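Acetyl-CoA hydrolase/transferase family protein (Porphyromonas gingivalis, PDB 2NVV) binds zinc and probably transfers coenzyme A between acyl-CoA thioesters and acetate, or hydrolyses acetyl-CoA. Local coordinates at residues A128-T140 with I194-I206. Residues are numbered along the deposited sequence; the frame is centred on the assembly and turned at random.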
ATOM      1  N   ALA A 128     -21.816 -10.125  25.024  1.00 10.64           N
ATOM      2  CA  ALA A 128     -21.879  -9.756  26.439  1.00 12.21           C
ATOM      3  C   ALA A 128     -23.357  -9.550  26.757  1.00 13.64           C
ATOM      4  O   ALA A 128     -23.768  -9.557  27.918  1.00 12.48           O
ATOM      5  CB  ALA A 128     -21.092  -8.463  26.699  1.00 11.35           C
ATOM      6  N   ASP A 129     -24.145  -9.353  25.705  1.00 14.78           N
ATOM      7  CA  ASP A 129     -25.583  -9.162  25.831  1.00 16.86           C
ATOM      8  C   ASP A 129     -26.267  -9.118  24.476  1.00 17.29           C
ATOM      9  O   ASP A 129     -25.815  -8.444  23.548  1.00 17.20           O
ATOM     10  CB  ASP A 129     -25.896  -7.876  26.589  1.00 17.74           C
ATOM     11  CG  ASP A 129     -27.342  -7.804  27.036  1.00 20.30           C
ATOM     12  OD1 ASP A 129     -27.806  -8.751  27.705  1.00 21.64           O
ATOM     13  OD2 ASP A 129     -28.017  -6.803  26.727  1.00 21.17           O
ATOM     14  N   VAL A 130     -27.360  -9.863  24.369  1.00 16.87           N
ATOM     15  CA  VAL A 130     -28.154  -9.913  23.148  1.00 16.02           C
ATOM     16  C   VAL A 130     -29.591  -9.588  23.540  1.00 16.08           C
ATOM     17  O   VAL A 130     -30.205 -10.287  24.342  1.00 15.48           O
ATOM     18  CB  VAL A 130     -28.090 -11.307  22.489  1.00 16.27           C
ATOM     19  CG1 VAL A 130     -28.519 -12.374  23.488  1.00 15.19           C
ATOM     20  CG2 VAL A 130     -28.955 -11.331  21.237  1.00 15.41           C
ATOM     21  N   THR A 131     -30.110  -8.498  22.989  1.00 17.00           N
ATOM     22  CA  THR A 131     -31.469  -8.059  23.274  1.00 17.58           C
ATOM     23  C   THR A 131     -32.477  -8.879  22.472  1.00 18.04           C
ATOM     24  O   THR A 131     -32.131  -9.536  21.487  1.00 18.85           O
ATOM     25  CB  THR A 131     -31.634  -6.572  22.917  1.00 17.40           C
ATOM     26  OG1 THR A 131     -30.617  -5.814  23.579  1.00 16.88           O
ATOM     27  CG2 THR A 131     -32.966  -6.061  23.372  1.00 19.10           C
ATOM     28  N   GLU A 132     -33.730  -8.836  22.901  1.00 19.12           N
ATOM     29  CA  GLU A 132     -34.795  -9.564  22.232  1.00 19.76           C
ATOM     30  C   GLU A 132     -35.112  -8.921  20.884  1.00 19.68           C
ATOM     31  O   GLU A 132     -35.571  -9.598  19.963  1.00 18.53           O
ATOM     32  CB  GLU A 132     -36.040  -9.568  23.109  1.00 20.21           C
ATOM     33  CG  GLU A 132     -36.971 -10.704  22.812  1.00 22.11           C
ATOM     34  CD  GLU A 132     -36.437 -12.034  23.304  1.00 22.47           C
ATOM     35  OE1 GLU A 132     -36.890 -13.077  22.782  1.00 22.29           O
ATOM     36  OE2 GLU A 132     -35.579 -12.045  24.216  1.00 24.33           O
ATOM     37  N   ASP A 133     -34.868  -7.616  20.775  1.00 19.95           N
ATOM     38  CA  ASP A 133     -35.115  -6.897  19.533  1.00 20.35           C
ATOM     39  C   ASP A 133     -33.877  -6.915  18.644  1.00 19.76           C
ATOM     40  O   ASP A 133     -33.706  -6.056  17.781  1.00 20.41           O
ATOM     41  CB  ASP A 133     -35.554  -5.450  19.816  1.00 22.27           C
ATOM     42  CG  ASP A 133     -34.490  -4.639  20.541  1.00 24.26           C
ATOM     43  OD1 ASP A 133     -33.471  -5.230  20.961  1.00 25.20           O
ATOM     44  OD2 ASP A 133     -34.676  -3.408  20.695  1.00 24.53           O
ATOM     45  N   GLY A 134     -33.012  -7.899  18.876  1.00 18.55           N
ATOM     46  CA  GLY A 134     -31.807  -8.059  18.075  1.00 15.99           C
ATOM     47  C   GLY A 134     -30.627  -7.119  18.264  1.00 14.37           C
ATOM     48  O   GLY A 134     -29.939  -6.801  17.294  1.00 14.46           O
ATOM     49  N   LYS A 135     -30.385  -6.659  19.485  1.00 13.48           N
ATOM     50  CA  LYS A 135     -29.244  -5.775  19.719  1.00 13.11           C
ATOM     51  C   LYS A 135     -28.093  -6.598  20.284  1.00 11.83           C
ATOM     52  O   LYS A 135     -28.229  -7.261  21.316  1.00 11.53           O
ATOM     53  CB  LYS A 135     -29.602  -4.644  20.689  1.00 14.47           C
ATOM     54  CG  LYS A 135     -30.526  -3.600  20.111  1.00 16.76           C
ATOM     55  CD  LYS A 135     -30.692  -2.447  21.078  1.00 18.89           C
ATOM     56  CE  LYS A 135     -31.678  -1.402  20.552  1.00 19.93           C
ATOM     57  NZ  LYS A 135     -31.838  -0.281  21.539  1.00 22.27           N
ATOM     58  N   ILE A 136     -26.959  -6.555  19.593  1.00 11.58           N
ATOM     59  CA  ILE A 136     -25.793  -7.319  20.007  1.00 10.44           C
ATOM     60  C   ILE A 136     -24.708  -6.459  20.639  1.00  8.58           C
ATOM     61  O   ILE A 136     -24.357  -5.406  20.111  1.00  9.93           O
ATOM     62  CB  ILE A 136     -25.186  -8.084  18.799  1.00 11.16           C
ATOM     63  CG1 ILE A 136     -26.086  -9.259  18.415  1.00 12.15           C
ATOM     64  CG2 ILE A 136     -23.787  -8.571  19.123  1.00 10.31           C
ATOM     65  CD1 ILE A 136     -27.344  -8.853  17.685  1.00 11.41           C
ATOM     66  N   LEU A 137     -24.191  -6.915  21.777  1.00  7.67           N
ATOM     67  CA  LEU A 137     -23.108  -6.225  22.466  1.00  6.62           C
ATOM     68  C   LEU A 137     -21.920  -7.192  22.440  1.00  6.39           C
ATOM     69  O   LEU A 137     -21.935  -8.225  23.119  1.00  6.39           O
ATOM     70  CB  LEU A 137     -23.492  -5.881  23.917  1.00  7.54           C
ATOM     71  CG  LEU A 137     -22.438  -5.147  24.769  1.00  6.39           C
ATOM     72  CD1 LEU A 137     -22.062  -3.821  24.140  1.00  6.39           C
ATOM     73  CD2 LEU A 137     -22.980  -4.915  26.162  1.00  6.39           C
ATOM     74  N   PRO A 138     -20.883  -6.869  21.650  1.00  6.39           N
ATOM     75  CA  PRO A 138     -19.670  -7.676  21.497  1.00  6.39           C
ATOM     76  C   PRO A 138     -18.909  -7.756  22.811  1.00  6.92           C
ATOM     77  O   PRO A 138     -19.258  -7.077  23.777  1.00  6.50           O
ATOM     78  CB  PRO A 138     -18.856  -6.907  20.453  1.00  6.39           C
ATOM     79  CG  PRO A 138     -19.828  -5.976  19.822  1.00  6.39           C
ATOM     80  CD  PRO A 138     -20.740  -5.594  20.937  1.00  6.39           C
ATOM     81  N   THR A 139     -17.866  -8.577  22.847  1.00  6.70           N
ATOM     82  CA  THR A 139     -17.073  -8.690  24.050  1.00  6.88           C
ATOM     83  C   THR A 139     -15.778  -7.913  23.900  1.00  6.40           C
ATOM     84  O   THR A 139     -15.794  -6.687  23.820  1.00  6.39           O
ATOM     85  CB  THR A 139     -16.768 -10.155  24.418  1.00  6.39           C
ATOM     86  OG1 THR A 139     -16.244 -10.842  23.282  1.00  6.39           O
ATOM     87  CG2 THR A 139     -18.022 -10.848  24.895  1.00  6.39           C
ATOM     88  N   THR A 140     -14.656  -8.616  23.829  1.00  6.90           N
ATOM     89  CA  THR A 140     -13.361  -7.946  23.753  1.00  6.39           C
ATOM     90  C   THR A 140     -12.700  -7.780  22.379  1.00  6.39           C
ATOM     91  O   THR A 140     -11.591  -7.258  22.296  1.00  6.39           O
ATOM     92  CB  THR A 140     -12.373  -8.642  24.713  1.00  6.43           C
ATOM     93  OG1 THR A 140     -12.371 -10.055  24.460  1.00  7.68           O
ATOM     94  CG2 THR A 140     -12.781  -8.386  26.162  1.00  6.39           C
ATOM     95  N   ILE A 194     -18.172   7.400  15.975  1.00  7.25           N
ATOM     96  CA  ILE A 194     -18.929   7.657  14.767  1.00  8.23           C
ATOM     97  C   ILE A 194     -20.044   6.639  14.550  1.00  8.97           C
ATOM     98  O   ILE A 194     -20.832   6.774  13.624  1.00  8.91           O
ATOM     99  CB  ILE A 194     -17.994   7.692  13.532  1.00  8.83           C
ATOM    100  CG1 ILE A 194     -17.338   6.320  13.314  1.00  7.90           C
ATOM    101  CG2 ILE A 194     -16.918   8.755  13.740  1.00  7.70           C
ATOM    102  CD1 ILE A 194     -16.379   6.290  12.145  1.00  7.56           C
ATOM    103  N   GLY A 195     -20.126   5.636  15.419  1.00  9.27           N
ATOM    104  CA  GLY A 195     -21.165   4.625  15.284  1.00  9.49           C
ATOM    105  C   GLY A 195     -22.009   4.406  16.533  1.00 10.02           C
ATOM    106  O   GLY A 195     -22.296   5.350  17.267  1.00 11.22           O
ATOM    107  N   LYS A 196     -22.414   3.158  16.765  1.00 10.38           N
ATOM    108  CA  LYS A 196     -23.215   2.805  17.932  1.00 10.09           C
ATOM    109  C   LYS A 196     -22.482   1.814  18.834  1.00  9.14           C
ATOM    110  O   LYS A 196     -21.550   1.133  18.409  1.00  8.21           O
ATOM    111  CB  LYS A 196     -24.569   2.225  17.495  1.00 11.20           C
ATOM    112  CG  LYS A 196     -25.462   3.242  16.809  1.00 13.02           C
ATOM    113  CD  LYS A 196     -26.801   2.664  16.424  1.00 15.71           C
ATOM    114  CE  LYS A 196     -27.627   3.699  15.666  1.00 18.06           C
ATOM    115  NZ  LYS A 196     -29.019   3.236  15.400  1.00 19.09           N
ATOM    116  N   PRO A 197     -22.888   1.737  20.107  1.00  9.40           N
ATOM    117  CA  PRO A 197     -22.257   0.822  21.063  1.00 10.13           C
ATOM    118  C   PRO A 197     -22.802  -0.604  20.959  1.00  9.77           C
ATOM    119  O   PRO A 197     -22.601  -1.433  21.852  1.00 10.32           O
ATOM    120  CB  PRO A 197     -22.567   1.475  22.408  1.00  9.15           C
ATOM    121  CG  PRO A 197     -23.929   2.039  22.185  1.00  9.44           C
ATOM    122  CD  PRO A 197     -23.852   2.630  20.782  1.00  8.43           C
ATOM    123  N   TYR A 198     -23.477  -0.886  19.853  1.00  8.32           N
ATOM    124  CA  TYR A 198     -24.057  -2.201  19.641  1.00  8.94           C
ATOM    125  C   TYR A 198     -24.391  -2.374  18.171  1.00  8.94           C
ATOM    126  O   TYR A 198     -24.433  -1.405  17.417  1.00  9.71           O
ATOM    127  CB  TYR A 198     -25.334  -2.349  20.481  1.00  7.88           C
ATOM    128  CG  TYR A 198     -26.440  -1.413  20.055  1.00  8.72           C
ATOM    129  CD1 TYR A 198     -27.201  -1.676  18.921  1.00 10.15           C
ATOM    130  CD2 TYR A 198     -26.692  -0.242  20.750  1.00  8.82           C
ATOM    131  CE1 TYR A 198     -28.178  -0.800  18.484  1.00 10.65           C
ATOM    132  CE2 TYR A 198     -27.675   0.650  20.319  1.00 10.09           C
ATOM    133  CZ  TYR A 198     -28.413   0.364  19.180  1.00 10.42           C
ATOM    134  OH  TYR A 198     -29.375   1.244  18.728  1.00 11.06           O
ATOM    135  N   VAL A 199     -24.630  -3.615  17.770  1.00  8.75           N
ATOM    136  CA  VAL A 199     -24.988  -3.911  16.398  1.00 10.39           C
ATOM    137  C   VAL A 199     -26.448  -4.376  16.381  1.00 10.77           C
ATOM    138  O   VAL A 199     -26.845  -5.224  17.169  1.00 11.29           O
ATOM    139  CB  VAL A 199     -24.033  -4.990  15.797  1.00 10.07           C
ATOM    140  CG1 VAL A 199     -23.660  -5.974  16.854  1.00 12.24           C
ATOM    141  CG2 VAL A 199     -24.702  -5.721  14.633  1.00 11.45           C
ATOM    142  N   GLN A 200     -27.244  -3.789  15.496  1.00 12.05           N
ATOM    143  CA  GLN A 200     -28.662  -4.120  15.368  1.00 13.47           C
ATOM    144  C   GLN A 200     -28.944  -5.117  14.248  1.00 14.44           C
ATOM    145  O   GLN A 200     -28.568  -4.893  13.097  1.00 15.32           O
ATOM    146  CB  GLN A 200     -29.456  -2.842  15.101  1.00 14.20           C
ATOM    147  CG  GLN A 200     -30.954  -3.028  14.922  1.00 14.17           C
ATOM    148  CD  GLN A 200     -31.682  -3.263  16.228  1.00 15.40           C
ATOM    149  OE1 GLN A 200     -31.795  -4.393  16.692  1.00 14.19           O
ATOM    150  NE2 GLN A 200     -32.172  -2.193  16.832  1.00 16.42           N
ATOM    151  N   VAL A 201     -29.610  -6.216  14.588  1.00 14.91           N
ATOM    152  CA  VAL A 201     -29.955  -7.236  13.601  1.00 14.91           C
ATOM    153  C   VAL A 201     -31.411  -7.630  13.771  1.00 14.91           C
ATOM    154  O   VAL A 201     -32.045  -7.255  14.751  1.00 16.52           O
ATOM    155  CB  VAL A 201     -29.109  -8.511  13.761  1.00 14.91           C
ATOM    156  CG1 VAL A 201     -27.642  -8.162  13.800  1.00 14.91           C
ATOM    157  CG2 VAL A 201     -29.536  -9.258  15.015  1.00 14.91           C
ATOM    158  N   ASP A 202     -31.941  -8.379  12.807  1.00 18.70           N
ATOM    159  CA  ASP A 202     -33.319  -8.848  12.883  1.00 19.36           C
ATOM    160  C   ASP A 202     -33.259 -10.068  13.789  1.00 18.74           C
ATOM    161  O   ASP A 202     -32.630 -11.072  13.448  1.00 18.95           O
ATOM    162  CB  ASP A 202     -33.836  -9.266  11.501  1.00 21.18           C
ATOM    163  CG  ASP A 202     -35.302  -9.698  11.522  1.00 22.00           C
ATOM    164  OD1 ASP A 202     -35.794 -10.164  12.577  1.00 23.76           O
ATOM    165  OD2 ASP A 202     -35.968  -9.587  10.479  1.00 22.99           O
ATOM    166  N   PRO A 203     -33.909 -10.001  14.958  1.00 17.54           N
ATOM    167  CA  PRO A 203     -33.896 -11.131  15.895  1.00 15.93           C
ATOM    168  C   PRO A 203     -34.305 -12.462  15.262  1.00 15.52           C
ATOM    169  O   PRO A 203     -33.958 -13.529  15.760  1.00 15.50           O
ATOM    170  CB  PRO A 203     -34.843 -10.670  17.005  1.00 16.42           C
ATOM    171  CG  PRO A 203     -35.762  -9.724  16.307  1.00 15.70           C
ATOM    172  CD  PRO A 203     -34.833  -8.950  15.413  1.00 16.34           C
ATOM    173  N   ALA A 204     -35.025 -12.389  14.148  1.00 14.98           N
ATOM    174  CA  ALA A 204     -35.472 -13.580  13.440  1.00 15.03           C
ATOM    175  C   ALA A 204     -34.286 -14.367  12.872  1.00 15.71           C
ATOM    176  O   ALA A 204     -34.393 -15.573  12.608  1.00 16.47           O
ATOM    177  CB  ALA A 204     -36.419 -13.181  12.316  1.00 13.66           C
ATOM    178  N   LYS A 205     -33.158 -13.682  12.677  1.00 15.26           N
ATOM    179  CA  LYS A 205     -31.954 -14.316  12.144  1.00 14.42           C
ATOM    180  C   LYS A 205     -31.193 -15.113  13.198  1.00 13.85           C
ATOM    181  O   LYS A 205     -30.341 -15.931  12.846  1.00 14.59           O
ATOM    182  CB  LYS A 205     -31.012 -13.268  11.562  1.00 14.32           C
ATOM    183  CG  LYS A 205     -31.595 -12.479  10.426  1.00 14.96           C
ATOM    184  CD  LYS A 205     -30.601 -11.451   9.895  1.00 15.97           C
ATOM    185  CE  LYS A 205     -29.370 -12.111   9.295  1.00 14.82           C
ATOM    186  NZ  LYS A 205     -28.433 -11.102   8.720  1.00 14.65           N
ATOM    187  N   ILE A 206     -31.479 -14.864  14.479  1.00 12.74           N
ATOM    188  CA  ILE A 206     -30.808 -15.574  15.571  1.00 12.21           C
ATOM    189  C   ILE A 206     -31.409 -16.975  15.721  1.00 11.90           C
ATOM    190  O   ILE A 206     -32.473 -17.139  16.315  1.00 11.60           O
ATOM    191  CB  ILE A 206     -30.983 -14.849  16.927  1.00 12.87           C
ATOM    192  CG1 ILE A 206     -30.784 -13.341  16.771  1.00 13.43           C
ATOM    193  CG2 ILE A 206     -29.996 -15.399  17.931  1.00 11.42           C
ATOM    194  CD1 ILE A 206     -29.416 -12.937  16.313  1.00 15.78           C
TER
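The carbonyl oxygen of G134 takes the amide of V201 at 2.8 Å (G134 O to V201 N), and the alpha C-H of Q200 also points at it. Two residues along, I136 and V199 form an antiparallel hydrogen-bonded pair: I136 N bonds to V199 O, and V199 N returns one to I136 O at 3.0 Å. On the I136 face, V199 CG1 lies against I136 CB, while I136 CD1 meets V201 CG2 at 3.5 Å; helix 145-151 packs against V199 and V201 here. Strand 199-200 is thus an outer strand of a small three-stranded antiparallel sheet, added to the hairpin of 129-130 and 135-137, whose type I turn runs from T131 to G134. Strand 129-130 directly follows strand 122-127 of the large parallel sheet, and 199-200 leads through the 3-10 segment 203-205 into 206-212, an outermost strand of that sheet. On the other face, the extended K135 chain (chi2 -173°, chi3 -177°) runs over one face of the Y198 ring in a CH-pi contact, with CD 4.1 Å from the ring centroid and offset toward the rim. At the turn, the P203 ring lies beside the E132 carbonyl and the backbone of D133 and G134, and G134 CA directs a C-H to V201 O.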